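Local atomic coordinates of uncharacterized protein (Chaetomium thermophilum, PDB entry 3LPZ), a protein that probably works in the Get pathway of tail-anchored protein biogenesis, as a Get4 alpha-solenoid that binds Get5. Residues T64-G69 with R105-G110; Q20-E25 with A35-L40; A95-L100 with D135-H140; T84-G89 with I122-K127. All blocks are in the same frame, centred on the assembly; numbering follows the deposited sequence. Where two conformers were deposited one is given.

Interaction 1. Residues T64-G69 with R105-G110; sequences TLLRSG and RLFQPG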
loop_
_atom_site.group_PDB
_atom_site.type_symbol
_atom_site.label_atom_id
_atom_site.label_comp_id
_atom_site.label_asym_id
_atom_site.label_seq_id
_atom_site.Cartn_x
_atom_site.Cartn_y
_atom_site.Cartn_z
ATOM N N THR A 64 -0.900 12.455 24.917
ATOM C CA THR A 64 -1.459 12.265 26.271
ATOM C C THR A 64 -2.959 11.964 26.262
ATOM O O THR A 64 -3.445 11.086 27.011
ATOM C CB THR A 64 -1.175 13.465 27.201
ATOM O OG1 THR A 64 0.238 13.639 27.315
ATOM C CG2 THR A 64 -1.755 13.210 28.601
ATOM N N LEU A 65 -3.701 12.699 25.430
ATOM C CA LEU A 65 -5.142 12.484 25.333
ATOM C C LEU A 65 -5.424 11.091 24.798
ATOM O O LEU A 65 -6.274 10.379 25.327
ATOM C CB LEU A 65 -5.787 13.520 24.425
ATOM C CG LEU A 65 -5.991 14.896 25.064
ATOM C CD1 LEU A 65 -6.058 15.990 24.011
ATOM C CD2 LEU A 65 -7.244 14.898 25.942
ATOM N N LEU A 66 -4.701 10.711 23.745
ATOM C CA LEU A 66 -4.847 9.367 23.165
ATOM C C LEU A 66 -4.523 8.253 24.171
ATOM O O LEU A 66 -5.221 7.250 24.202
ATOM C CB LEU A 66 -4.025 9.201 21.861
ATOM C CG LEU A 66 -4.480 10.092 20.695
ATOM C CD1 LEU A 66 -3.430 10.138 19.538
ATOM C CD2 LEU A 66 -5.837 9.621 20.168
ATOM N N ARG A 67 -3.474 8.432 24.973
ATOM C CA ARG A 67 -3.137 7.468 26.047
ATOM C C ARG A 67 -4.194 7.420 27.142
ATOM O O ARG A 67 -4.339 6.407 27.797
ATOM C CB ARG A 67 -1.817 7.816 26.731
ATOM C CG ARG A 67 -0.611 7.379 25.982
ATOM C CD ARG A 67 0.653 7.689 26.748
ATOM N NE ARG A 67 1.768 7.756 25.810
ATOM C CZ ARG A 67 2.460 6.701 25.368
ATOM N NH1 ARG A 67 2.185 5.466 25.781
ATOM N NH2 ARG A 67 3.445 6.881 24.506
ATOM N N SER A 68 -4.907 8.521 27.358
ATOM C CA SER A 68 -5.930 8.573 28.400
ATOM C C SER A 68 -7.302 8.185 27.882
ATOM O O SER A 68 -8.299 8.565 28.469
ATOM C CB SER A 68 -6.026 9.974 28.996
ATOM O OG SER A 68 -4.776 10.427 29.477
ATOM N N GLY A 69 -7.361 7.483 26.761
ATOM C CA GLY A 69 -8.640 7.062 26.184
ATOM C C GLY A 69 -9.555 8.146 25.619
ATOM O O GLY A 69 -10.734 7.883 25.394
ATOM N N ARG A 105 0.104 5.408 16.450
ATOM C CA ARG A 105 0.149 4.147 17.170
ATOM C C ARG A 105 -0.678 4.197 18.458
ATOM O O ARG A 105 -0.972 3.166 19.038
ATOM C CB ARG A 105 1.587 3.768 17.482
ATOM C CG ARG A 105 2.395 3.437 16.220
ATOM C CD ARG A 105 3.720 2.801 16.632
ATOM N NE ARG A 105 4.643 2.507 15.522
ATOM C CZ ARG A 105 4.588 1.424 14.745
ATOM N NH1 ARG A 105 3.613 0.530 14.910
ATOM N NH2 ARG A 105 5.505 1.240 13.785
ATOM N N LEU A 106 -1.066 5.394 18.898
ATOM C CA LEU A 106 -1.890 5.503 20.108
ATOM C C LEU A 106 -3.398 5.561 19.882
ATOM O O LEU A 106 -4.161 5.505 20.845
ATOM C CB LEU A 106 -1.412 6.662 20.989
ATOM C CG LEU A 106 -0.010 6.525 21.619
ATOM C CD1 LEU A 106 0.466 7.899 22.135
ATOM C CD2 LEU A 106 0.026 5.504 22.748
ATOM N N PHE A 107 -3.845 5.657 18.633
ATOM C CA PHE A 107 -5.276 5.578 18.347
ATOM C C PHE A 107 -5.783 4.150 18.545
ATOM O O PHE A 107 -5.076 3.196 18.195
ATOM C CB PHE A 107 -5.574 5.884 16.886
ATOM C CG PHE A 107 -5.579 7.335 16.534
ATOM C CD1 PHE A 107 -4.411 7.957 16.076
ATOM C CD2 PHE A 107 -6.774 8.068 16.564
ATOM C CE1 PHE A 107 -4.425 9.303 15.691
ATOM C CE2 PHE A 107 -6.787 9.398 16.190
ATOM C CZ PHE A 107 -5.619 10.018 15.733
ATOM N N GLN A 108 -7.013 4.009 19.045
ATOM C CA GLN A 108 -7.727 2.732 18.955
ATOM C C GLN A 108 -8.064 2.476 17.493
ATOM O O GLN A 108 -8.445 3.409 16.801
ATOM C CB GLN A 108 -9.042 2.772 19.748
ATOM C CG GLN A 108 -8.846 2.731 21.247
ATOM C CD GLN A 108 -8.301 1.396 21.700
ATOM O OE1 GLN A 108 -7.393 1.342 22.515
ATOM N NE2 GLN A 108 -8.835 0.307 21.146
ATOM N N PRO A 109 -7.945 1.211 17.027
ATOM C CA PRO A 109 -8.264 0.831 15.650
ATOM C C PRO A 109 -9.613 1.328 15.179
ATOM O O PRO A 109 -9.752 1.742 14.025
ATOM C CB PRO A 109 -8.276 -0.700 15.711
ATOM C CG PRO A 109 -7.320 -1.018 16.735
ATOM C CD PRO A 109 -7.390 0.072 17.777
ATOM N N GLY A 110 -10.604 1.292 16.066
ATOM C CA GLY A 110 -11.947 1.699 15.715
ATOM C C GLY A 110 -12.275 3.173 15.885
ATOM O O GLY A 110 -13.404 3.572 15.610
HETATM O O HOH W 1 -6.780 6.229 22.059
#
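L66 faces the 105-110 loop from the end of helix 51-67 and meets two of its residues. Its CB touches L106 CB at 3.7 Å. CG stands anti to the carbonyl carbon (chi1 -65°), which carries the branch on to F107. There L66 CD2 lies over one face of the F107 ring, offset toward the rim. This is a CH-pi contact, with L66 CD2 4.2 Å from the F107 ring centroid. One water joins the two backbones, donating to L66 O at 2.8 Å and to L106 O at 3.0 Å. R67 comes next, its chain extended from CG to NE. L106 CD2 sits over the centre of one guanidinium face, 3.7 Å from R67 NH1. The N-H groups therefore run past the methyl and not at it. S68 turns OG back to T64 O, which also accepts from S68 N on the other face of the carbonyl plane. G69, with positive phi, is the C-prime residue of the Schellman motif that ends the helix. Replacing L106 by an alanine is likely to leave the R67 guanidinium without the methyls it rests on. No direct hydrogen bond crosses the contact. Apolar packing and a single water join a helix end to an interhelix loop of the alpha-solenoid, which implies a fit resting on shape more than on charge.

Interaction 2. Residues Q20-E25 with A35-L40; sequences QRRIAE and AQETRL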
loop_
_atom_site.group_PDB
_atom_site.type_symbol
_atom_site.label_atom_id
_atom_site.label_comp_id
_atom_site.label_asym_id
_atom_site.label_seq_id
_atom_site.Cartn_x
_atom_site.Cartn_y
_atom_site.Cartn_z
ATOM N N GLN A 20 -0.697 18.301 30.395
ATOM C CA GLN A 20 -0.654 16.822 30.554
ATOM C C GLN A 20 -1.180 16.320 31.904
ATOM O O GLN A 20 -1.946 15.331 31.962
ATOM C CB GLN A 20 0.748 16.275 30.303
ATOM C CG GLN A 20 1.109 16.297 28.830
ATOM C CD GLN A 20 2.544 15.899 28.587
ATOM O OE1 GLN A 20 3.433 16.285 29.331
ATOM N NE2 GLN A 20 2.772 15.116 27.547
ATOM N N ARG A 21 -0.774 17.003 32.977
ATOM C CA ARG A 21 -1.242 16.640 34.313
ATOM C C ARG A 21 -2.751 16.839 34.450
ATOM O O ARG A 21 -3.434 15.951 34.947
ATOM C CB ARG A 21 -0.474 17.380 35.418
ATOM C CG ARG A 21 -0.949 17.028 36.833
ATOM C CD ARG A 21 0.216 16.814 37.799
ATOM N NE ARG A 21 1.132 15.765 37.346
ATOM C CZ ARG A 21 2.078 15.216 38.104
ATOM N NH1 ARG A 21 2.235 15.613 39.357
ATOM N NH2 ARG A 21 2.867 14.270 37.606
ATOM N N ARG A 22 -3.286 17.971 33.984
ATOM C CA ARG A 22 -4.745 18.149 33.989
ATOM C C ARG A 22 -5.470 17.014 33.282
ATOM O O ARG A 22 -6.509 16.531 33.764
ATOM C CB ARG A 22 -5.150 19.482 33.364
ATOM C CG ARG A 22 -4.851 20.666 34.252
ATOM C CD ARG A 22 -5.098 21.962 33.528
ATOM N NE ARG A 22 -6.476 22.098 33.067
ATOM C CZ ARG A 22 -6.877 23.052 32.232
ATOM N NH1 ARG A 22 -5.993 23.932 31.772
ATOM N NH2 ARG A 22 -8.149 23.134 31.860
ATOM N N ILE A 23 -4.920 16.579 32.144
ATOM C CA ILE A 23 -5.520 15.505 31.374
ATOM C C ILE A 23 -5.360 14.144 32.071
ATOM O O ILE A 23 -6.305 13.359 32.116
ATOM C CB ILE A 23 -4.942 15.454 29.946
ATOM C CG1 ILE A 23 -5.468 16.641 29.123
ATOM C CG2 ILE A 23 -5.281 14.121 29.267
ATOM C CD1 ILE A 23 -4.504 17.050 28.029
ATOM N N ALA A 24 -4.179 13.876 32.625
ATOM C CA ALA A 24 -3.926 12.606 33.326
ATOM C C ALA A 24 -4.885 12.377 34.515
ATOM O O ALA A 24 -5.340 11.258 34.727
ATOM C CB ALA A 24 -2.452 12.505 33.784
ATOM N N GLU A 25 -5.200 13.429 35.266
ATOM C CA GLU A 25 -6.002 13.302 36.496
ATOM C C GLU A 25 -7.494 13.546 36.287
ATOM O O GLU A 25 -8.331 13.078 37.087
ATOM C CB GLU A 25 -5.464 14.249 37.575
ATOM C CG GLU A 25 -3.935 14.145 37.733
ATOM C CD GLU A 25 -3.356 15.080 38.791
ATOM O OE1 GLU A 25 -4.055 16.011 39.247
ATOM O OE2 GLU A 25 -2.178 14.881 39.165
ATOM N N ALA A 35 -7.965 20.141 26.311
ATOM C CA ALA A 35 -7.715 20.031 24.870
ATOM C C ALA A 35 -8.059 21.351 24.196
ATOM O O ALA A 35 -7.332 21.803 23.305
ATOM C CB ALA A 35 -8.512 18.871 24.252
ATOM N N GLN A 36 -9.153 21.986 24.627
ATOM C CA GLN A 36 -9.538 23.289 24.066
ATOM C C GLN A 36 -8.540 24.382 24.398
ATOM O O GLN A 36 -8.248 25.252 23.560
ATOM C CB GLN A 36 -10.964 23.698 24.503
ATOM C CG GLN A 36 -12.056 22.804 23.889
ATOM C CD GLN A 36 -11.995 22.745 22.361
ATOM O OE1 GLN A 36 -12.051 23.777 21.682
ATOM N NE2 GLN A 36 -11.873 21.533 21.814
ATOM N N GLU A 37 -8.012 24.348 25.624
ATOM C CA GLU A 37 -7.021 25.322 26.016
ATOM C C GLU A 37 -5.733 25.058 25.226
ATOM O O GLU A 37 -5.026 25.980 24.873
ATOM C CB GLU A 37 -6.764 25.231 27.515
ATOM C CG GLU A 37 -5.769 26.272 28.046
ATOM C CD GLU A 37 -5.627 26.193 29.533
ATOM O OE1 GLU A 37 -6.665 25.965 30.205
ATOM O OE2 GLU A 37 -4.483 26.349 30.032
ATOM N N THR A 38 -5.433 23.787 24.952
ATOM C CA THR A 38 -4.255 23.448 24.116
ATOM C C THR A 38 -4.365 24.089 22.720
ATOM O O THR A 38 -3.386 24.631 22.202
ATOM C CB THR A 38 -4.065 21.913 24.008
ATOM O OG1 THR A 38 -3.968 21.362 25.335
ATOM C CG2 THR A 38 -2.782 21.531 23.207
ATOM N N ARG A 39 -5.551 24.020 22.108
ATOM C CA ARG A 39 -5.776 24.637 20.787
ATOM C C ARG A 39 -5.486 26.124 20.824
ATOM O O ARG A 39 -4.867 26.653 19.893
ATOM C CB ARG A 39 -7.232 24.472 20.312
ATOM C CG ARG A 39 -7.664 23.056 20.008
ATOM C CD ARG A 39 -9.141 23.092 19.561
ATOM N NE ARG A 39 -9.361 24.000 18.430
ATOM C CZ ARG A 39 -10.463 24.736 18.229
ATOM N NH1 ARG A 39 -11.466 24.722 19.114
ATOM N NH2 ARG A 39 -10.542 25.516 17.148
ATOM N N LEU A 40 -5.988 26.807 21.858
ATOM C CA LEU A 40 -5.784 28.241 21.981
ATOM C C LEU A 40 -4.286 28.573 22.140
ATOM O O LEU A 40 -3.776 29.448 21.455
ATOM C CB LEU A 40 -6.608 28.828 23.143
ATOM C CG LEU A 40 -6.783 30.350 23.244
ATOM C CD1 LEU A 40 -7.609 30.961 22.063
ATOM C CD2 LEU A 40 -7.462 30.695 24.586
HETATM O O HOH W 2 -3.232 24.626 32.188
HETATM O O HOH W 3 -9.033 25.661 30.688
#
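R22 NH1 donates to E37 OE1 at 2.7 Å, and the N-H points almost straight at the oxygen (173°). This salt bridge is the sole direct side-chain contact between residues 20-25 and 35-40. E37 OE1 lies at the edge of the guanidinium, close to its plane. The carboxylate is turned differently: R22 NH1 comes to it from above, 49° out of its plane. The bond is thus straight for the donor but not in plane for the acceptor. The R22 chain bends at chi3 (59°), and the two side chains meet at about a right angle. E37 reaches across with its chain extended beyond CG. A water adds a second path. It accepts from R22 NH1 at 2.9 Å and donates to E37 OE2 at 3.0 Å, so both carboxylate oxygens are tied to the same nitrogen, one directly and one through water. Another water accepts from R22 NH2 at 2.9 Å, but its very short approach to E37 OE1 is doubtful. Further along the second helix, R39 NH1 donates to Q36 OE1 at 2.8 Å, on a lone pair in the carbonyl plane. Beneath the salt bridge, I23 packs on V61 and T64 of helix 51-67, while T38 packs on I57 and V61 of the same helix. The contact joins two successive helices, 11-25 and 28-47, near the N-terminal end of the solenoid. It lies at the surface with water about it, so its charges are probably partly screened.

Interaction 3. Residues A95-L100 with D135-H140; sequences ASRGKL and DPELHH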
loop_
_atom_site.group_PDB
_atom_site.type_symbol
_atom_site.label_atom_id
_atom_site.label_comp_id
_atom_site.label_asym_id
_atom_site.label_seq_id
_atom_site.Cartn_x
_atom_site.Cartn_y
_atom_site.Cartn_z
ATOM N N ALA A 95 12.020 13.831 12.381
ATOM C CA ALA A 95 11.336 14.290 13.592
ATOM C C ALA A 95 9.826 14.509 13.379
ATOM O O ALA A 95 9.023 14.173 14.259
ATOM C CB ALA A 95 12.028 15.583 14.160
ATOM N N SER A 96 9.437 15.074 12.237
ATOM C CA SER A 96 7.991 15.310 11.966
ATOM C C SER A 96 7.282 13.972 11.739
ATOM O O SER A 96 6.192 13.733 12.281
ATOM C CB SER A 96 7.777 16.260 10.778
ATOM O OG SER A 96 8.432 15.786 9.598
ATOM N N ARG A 97 7.925 13.084 10.971
ATOM C CA ARG A 97 7.363 11.754 10.756
ATOM C C ARG A 97 7.279 11.047 12.125
ATOM O O ARG A 97 6.300 10.370 12.395
ATOM C CB ARG A 97 8.219 10.913 9.788
ATOM C CG ARG A 97 7.602 9.533 9.437
ATOM C CD ARG A 97 8.636 8.561 8.770
ATOM N NE ARG A 97 9.055 9.088 7.459
ATOM C CZ ARG A 97 10.249 9.625 7.187
ATOM N NH1 ARG A 97 11.230 9.692 8.118
ATOM N NH2 ARG A 97 10.467 10.093 5.960
ATOM N N GLY A 98 8.314 11.169 12.964
ATOM C CA GLY A 98 8.293 10.492 14.264
ATOM C C GLY A 98 7.134 10.951 15.154
ATOM O O GLY A 98 6.504 10.147 15.855
ATOM N N LYS A 99 6.848 12.247 15.142
ATOM C CA LYS A 99 5.711 12.762 15.931
ATOM C C LYS A 99 4.391 12.201 15.414
ATOM O O LYS A 99 3.496 11.873 16.206
ATOM C CB LYS A 99 5.692 14.290 15.920
ATOM C CG LYS A 99 6.814 14.895 16.734
ATOM C CD LYS A 99 6.766 16.431 16.718
ATOM C CE LYS A 99 8.005 17.057 17.405
ATOM N NZ LYS A 99 9.254 16.890 16.604
ATOM N N LEU A 100 4.249 12.118 14.090
ATOM C CA LEU A 100 2.992 11.620 13.494
ATOM C C LEU A 100 2.808 10.123 13.787
ATOM O O LEU A 100 1.685 9.690 14.112
ATOM C CB LEU A 100 2.912 11.931 11.990
ATOM C CG LEU A 100 2.837 13.444 11.684
ATOM C CD1 LEU A 100 2.972 13.703 10.178
ATOM C CD2 LEU A 100 1.511 14.060 12.173
ATOM N N ASP A 135 4.677 9.409 1.696
ATOM C CA ASP A 135 5.926 8.970 2.330
ATOM C C ASP A 135 5.960 7.449 2.459
ATOM O O ASP A 135 5.030 6.868 2.976
ATOM C CB ASP A 135 6.108 9.643 3.683
ATOM C CG ASP A 135 7.376 9.207 4.387
ATOM O OD1 ASP A 135 8.484 9.559 3.890
ATOM O OD2 ASP A 135 7.261 8.511 5.441
ATOM N N PRO A 136 7.025 6.796 1.936
ATOM C CA PRO A 136 7.022 5.340 2.025
ATOM C C PRO A 136 6.926 4.749 3.445
ATOM O O PRO A 136 6.209 3.747 3.641
ATOM C CB PRO A 136 8.373 4.967 1.408
ATOM C CG PRO A 136 8.544 6.034 0.300
ATOM C CD PRO A 136 8.077 7.296 1.020
ATOM N N GLU A 137 7.658 5.323 4.406
ATOM C CA GLU A 137 7.665 4.769 5.781
ATOM C C GLU A 137 6.280 4.952 6.420
ATOM O O GLU A 137 5.794 4.063 7.115
ATOM C CB GLU A 137 8.760 5.423 6.659
ATOM C CG GLU A 137 8.877 4.834 8.049
ATOM C CD GLU A 137 10.080 5.391 8.837
ATOM O OE1 GLU A 137 11.031 5.973 8.242
ATOM O OE2 GLU A 137 10.052 5.277 10.070
ATOM N N LEU A 138 5.621 6.080 6.155
ATOM C CA LEU A 138 4.242 6.232 6.656
ATOM C C LEU A 138 3.308 5.187 6.037
ATOM O O LEU A 138 2.516 4.549 6.762
ATOM C CB LEU A 138 3.709 7.644 6.416
ATOM C CG LEU A 138 4.357 8.790 7.210
ATOM C CD1 LEU A 138 3.669 10.100 6.814
ATOM C CD2 LEU A 138 4.227 8.585 8.737
ATOM N N HIS A 139 3.427 4.967 4.716
ATOM C CA HIS A 139 2.644 3.906 4.055
ATOM C C HIS A 139 2.951 2.532 4.664
ATOM O O HIS A 139 2.037 1.725 4.893
ATOM C CB HIS A 139 2.909 3.834 2.541
ATOM C CG HIS A 139 2.149 4.850 1.743
ATOM N ND1 HIS A 139 0.773 4.947 1.777
ATOM C CD2 HIS A 139 2.569 5.806 0.876
ATOM C CE1 HIS A 139 0.372 5.913 0.963
ATOM N NE2 HIS A 139 1.442 6.455 0.407
ATOM N N HIS A 140 4.232 2.253 4.898
ATOM C CA HIS A 140 4.604 1.003 5.530
ATOM C C HIS A 140 3.914 0.775 6.900
ATOM O O HIS A 140 3.311 -0.266 7.142
ATOM C CB HIS A 140 6.111 0.883 5.709
ATOM C CG HIS A 140 6.500 -0.375 6.436
ATOM N ND1 HIS A 140 6.480 -1.612 5.826
ATOM C CD2 HIS A 140 6.869 -0.590 7.723
ATOM C CE1 HIS A 140 6.831 -2.538 6.710
ATOM N NE2 HIS A 140 7.083 -1.944 7.865
#
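The guanidinium of R97 has the D135 carboxylate at its edge, close to its plane, and E137 OE1 over one face. The edge contact is side-on and double. R97 NE donates to D135 OD2 at 2.8 Å, and R97 NH2 to D135 OD1 at 2.9 Å. The two planes are 24° apart, and both oxygens are met on their syn side. E137 is different: R97 NH1 and E137 OE1 are 3.7 Å apart, a long pairing of charges with no N-H aimed at the oxygen. A bend at chi3 (-65°) turns the R97 head to D135, while R97 CG packs on L138 CD2 at 3.6 Å. D135 is also the N-cap of helix 136-148. Its OD2 accepts from L138 N at 3.0 Å, from the opposite face to R97 NE. A leucine in place of R97 would probably leave D135 and E137 without their shared positive partner, and D135 OD1 without its donor here. The salt bridge joins helix 94-104 to the start of helix 136-148. Helix 112-128 packs against both segments, with W124 on L100 and M121 on L138, and helix 71-88 reaches L100 through L81, V82 and F85.

Interaction 4. Residues T84-G89 with I122-K127; sequences TFRQAG and IDWSKK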
loop_
_atom_site.group_PDB
_atom_site.type_symbol
_atom_site.label_atom_id
_atom_site.label_comp_id
_atom_site.label_asym_id
_atom_site.label_seq_id
_atom_site.Cartn_x
_atom_site.Cartn_y
_atom_site.Cartn_z
ATOM N N THR A 84 -0.872 22.049 11.160
ATOM C CA THR A 84 0.170 22.937 11.632
ATOM C C THR A 84 1.438 22.732 10.805
ATOM O O THR A 84 2.081 23.711 10.450
ATOM C CB THR A 84 0.429 22.745 13.143
ATOM O OG1 THR A 84 -0.780 23.077 13.853
ATOM C CG2 THR A 84 1.562 23.653 13.641
ATOM N N PHE A 85 1.785 21.476 10.494
ATOM C CA PHE A 85 2.956 21.176 9.637
ATOM C C PHE A 85 2.766 21.826 8.261
ATOM O O PHE A 85 3.684 22.413 7.697
ATOM C CB PHE A 85 3.158 19.656 9.469
ATOM C CG PHE A 85 3.844 18.956 10.650
ATOM C CD1 PHE A 85 4.787 19.599 11.443
ATOM C CD2 PHE A 85 3.577 17.618 10.917
ATOM C CE1 PHE A 85 5.430 18.923 12.520
ATOM C CE2 PHE A 85 4.213 16.940 11.992
ATOM C CZ PHE A 85 5.142 17.598 12.778
ATOM N N ARG A 86 1.576 21.692 7.706
ATOM C CA ARG A 86 1.239 22.376 6.447
ATOM C C ARG A 86 1.441 23.875 6.464
ATOM O O ARG A 86 2.072 24.423 5.562
ATOM C CB ARG A 86 -0.217 22.165 6.118
ATOM C CG ARG A 86 -0.530 20.824 5.722
ATOM C CD ARG A 86 -1.914 20.849 5.118
ATOM N NE ARG A 86 -2.260 19.522 4.664
ATOM C CZ ARG A 86 -3.078 18.705 5.306
ATOM N NH1 ARG A 86 -3.671 19.092 6.453
ATOM N NH2 ARG A 86 -3.317 17.518 4.782
ATOM N N GLN A 87 0.863 24.533 7.474
ATOM C CA GLN A 87 0.949 25.983 7.626
ATOM C C GLN A 87 2.383 26.462 7.849
ATOM O O GLN A 87 2.763 27.534 7.404
ATOM C CB GLN A 87 0.102 26.443 8.810
ATOM C CG GLN A 87 -1.361 26.396 8.549
ATOM C CD GLN A 87 -2.112 27.153 9.613
ATOM O OE1 GLN A 87 -2.614 28.249 9.361
ATOM N NE2 GLN A 87 -2.150 26.608 10.828
ATOM N N ALA A 88 3.158 25.656 8.555
ATOM C CA ALA A 88 4.572 25.931 8.783
ATOM C C ALA A 88 5.431 25.678 7.537
ATOM O O ALA A 88 6.584 26.041 7.524
ATOM C CB ALA A 88 5.077 25.068 9.931
ATOM N N GLY A 89 4.875 25.040 6.508
ATOM C CA GLY A 89 5.695 24.587 5.384
ATOM C C GLY A 89 6.741 23.536 5.796
ATOM O O GLY A 89 7.802 23.437 5.176
ATOM N N ILE A 122 -0.982 11.383 5.292
ATOM C CA ILE A 122 -0.487 10.918 3.993
ATOM C C ILE A 122 -0.496 12.061 2.969
ATOM O O ILE A 122 0.472 12.203 2.211
ATOM C CB ILE A 122 -1.293 9.716 3.452
ATOM C CG1 ILE A 122 -1.085 8.462 4.337
ATOM C CG2 ILE A 122 -0.955 9.415 1.931
ATOM C CD1 ILE A 122 0.313 7.891 4.325
ATOM N N ASP A 123 -1.568 12.859 2.964
ATOM C CA ASP A 123 -1.722 13.980 2.026
ATOM C C ASP A 123 -0.665 15.045 2.299
ATOM O O ASP A 123 -0.037 15.557 1.372
ATOM C CB ASP A 123 -3.131 14.608 2.095
ATOM C CG ASP A 123 -3.247 15.861 1.249
ATOM O OD1 ASP A 123 -3.474 15.745 0.022
ATOM O OD2 ASP A 123 -3.080 16.965 1.793
ATOM N N TRP A 124 -0.424 15.363 3.560
ATOM C CA TRP A 124 0.685 16.282 3.841
ATOM C C TRP A 124 2.008 15.688 3.310
ATOM O O TRP A 124 2.813 16.391 2.722
ATOM C CB TRP A 124 0.775 16.592 5.334
ATOM C CG TRP A 124 2.146 17.057 5.782
ATOM C CD1 TRP A 124 2.668 18.335 5.689
ATOM C CD2 TRP A 124 3.161 16.256 6.401
ATOM N NE1 TRP A 124 3.919 18.365 6.239
ATOM C CE2 TRP A 124 4.257 17.107 6.669
ATOM C CE3 TRP A 124 3.246 14.900 6.769
ATOM C CZ2 TRP A 124 5.436 16.649 7.282
ATOM C CZ3 TRP A 124 4.415 14.439 7.370
ATOM C CH2 TRP A 124 5.498 15.321 7.627
ATOM N N SER A 125 2.211 14.387 3.495
ATOM C CA SER A 125 3.476 13.775 3.080
ATOM C C SER A 125 3.633 13.782 1.530
ATOM O O SER A 125 4.746 13.828 1.025
ATOM C CB SER A 125 3.618 12.370 3.659
ATOM O OG SER A 125 2.880 11.411 2.910
ATOM N N LYS A 126 2.528 13.729 0.793
ATOM C CA LYS A 126 2.580 13.806 -0.677
ATOM C C LYS A 126 3.010 15.187 -1.138
ATOM O O LYS A 126 3.854 15.327 -2.044
ATOM C CB LYS A 126 1.212 13.507 -1.296
ATOM C CG LYS A 126 0.682 12.118 -1.045
ATOM C CD LYS A 126 -0.720 12.028 -1.646
ATOM C CE LYS A 126 -1.149 10.619 -1.839
ATOM N NZ LYS A 126 -2.507 10.614 -2.446
ATOM N N LYS A 127 2.414 16.204 -0.518
ATOM C CA LYS A 127 2.642 17.588 -0.909
ATOM C C LYS A 127 3.929 18.174 -0.328
ATOM O O LYS A 127 4.538 19.034 -0.940
ATOM C CB LYS A 127 1.403 18.430 -0.541
ATOM C CG LYS A 127 0.292 18.176 -1.573
ATOM C CD LYS A 127 -1.083 18.640 -1.170
ATOM C CE LYS A 127 -2.048 18.306 -2.300
ATOM N NZ LYS A 127 -3.352 17.836 -1.760
HETATM O O HOH W 4 -1.189 18.838 2.284
#
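F85 and R86 meet D123 and W124 where two helices of the alpha-solenoid, 71-88 and 112-128, run side by side. Their short segments are nearly parallel, at 20°, with axes 10.6 Å apart. F85 CB lies over one face of the indole, offset toward the rim, and is 3.6 Å from W124 NE1. It makes a CH-pi contact with the five-membered ring. The F85 ring is nearly parallel to the six-membered ring but slid aside, so the two barely overlap. The indole N-H is used elsewhere, on Q90 O. R86 runs extended from CG to NE past the tryptophan, and its CG is 4.1 Å from W124 CD1. The guanidinium stands almost square to the indole, at 85°. R86 NH2 donates to D123 OD2 at 3.0 Å, on the anti side, through a bent bond (148°). D83 and E120 also form salt bridges with this arginine, so its charge is shared among three acids. A Schellman motif at G89 ends helix 71-88. One water links R86 NE to D123 OD2, at 2.7 Å from each. The other oxygen, D123 OD1, takes K127 NZ at 2.8 Å on its syn lone pair.

The four contacts follow the N-terminal part of the solenoid. Interactions 3 and 4 are closest, with centres 12 Å apart, and their segments alternate along the chain. They share a core: L100 and S96 pack on W124, and S96 on F85. S125 OG also meets D135 N at 3.0 Å, a probable hydrogen bond. Interactions 1 and 2 are 15 Å apart between centres and touch too. Q20 NE2 lies 2.9 Å from T64 OG1, probably hydrogen-bonded, and I23 packs on T64 and S68. No ligand or active site is involved. Interaction 2 joins successive helices, interactions 3 and 4 each join helices with one other between them in the chain, and interaction 1 joins a helix end to a loop.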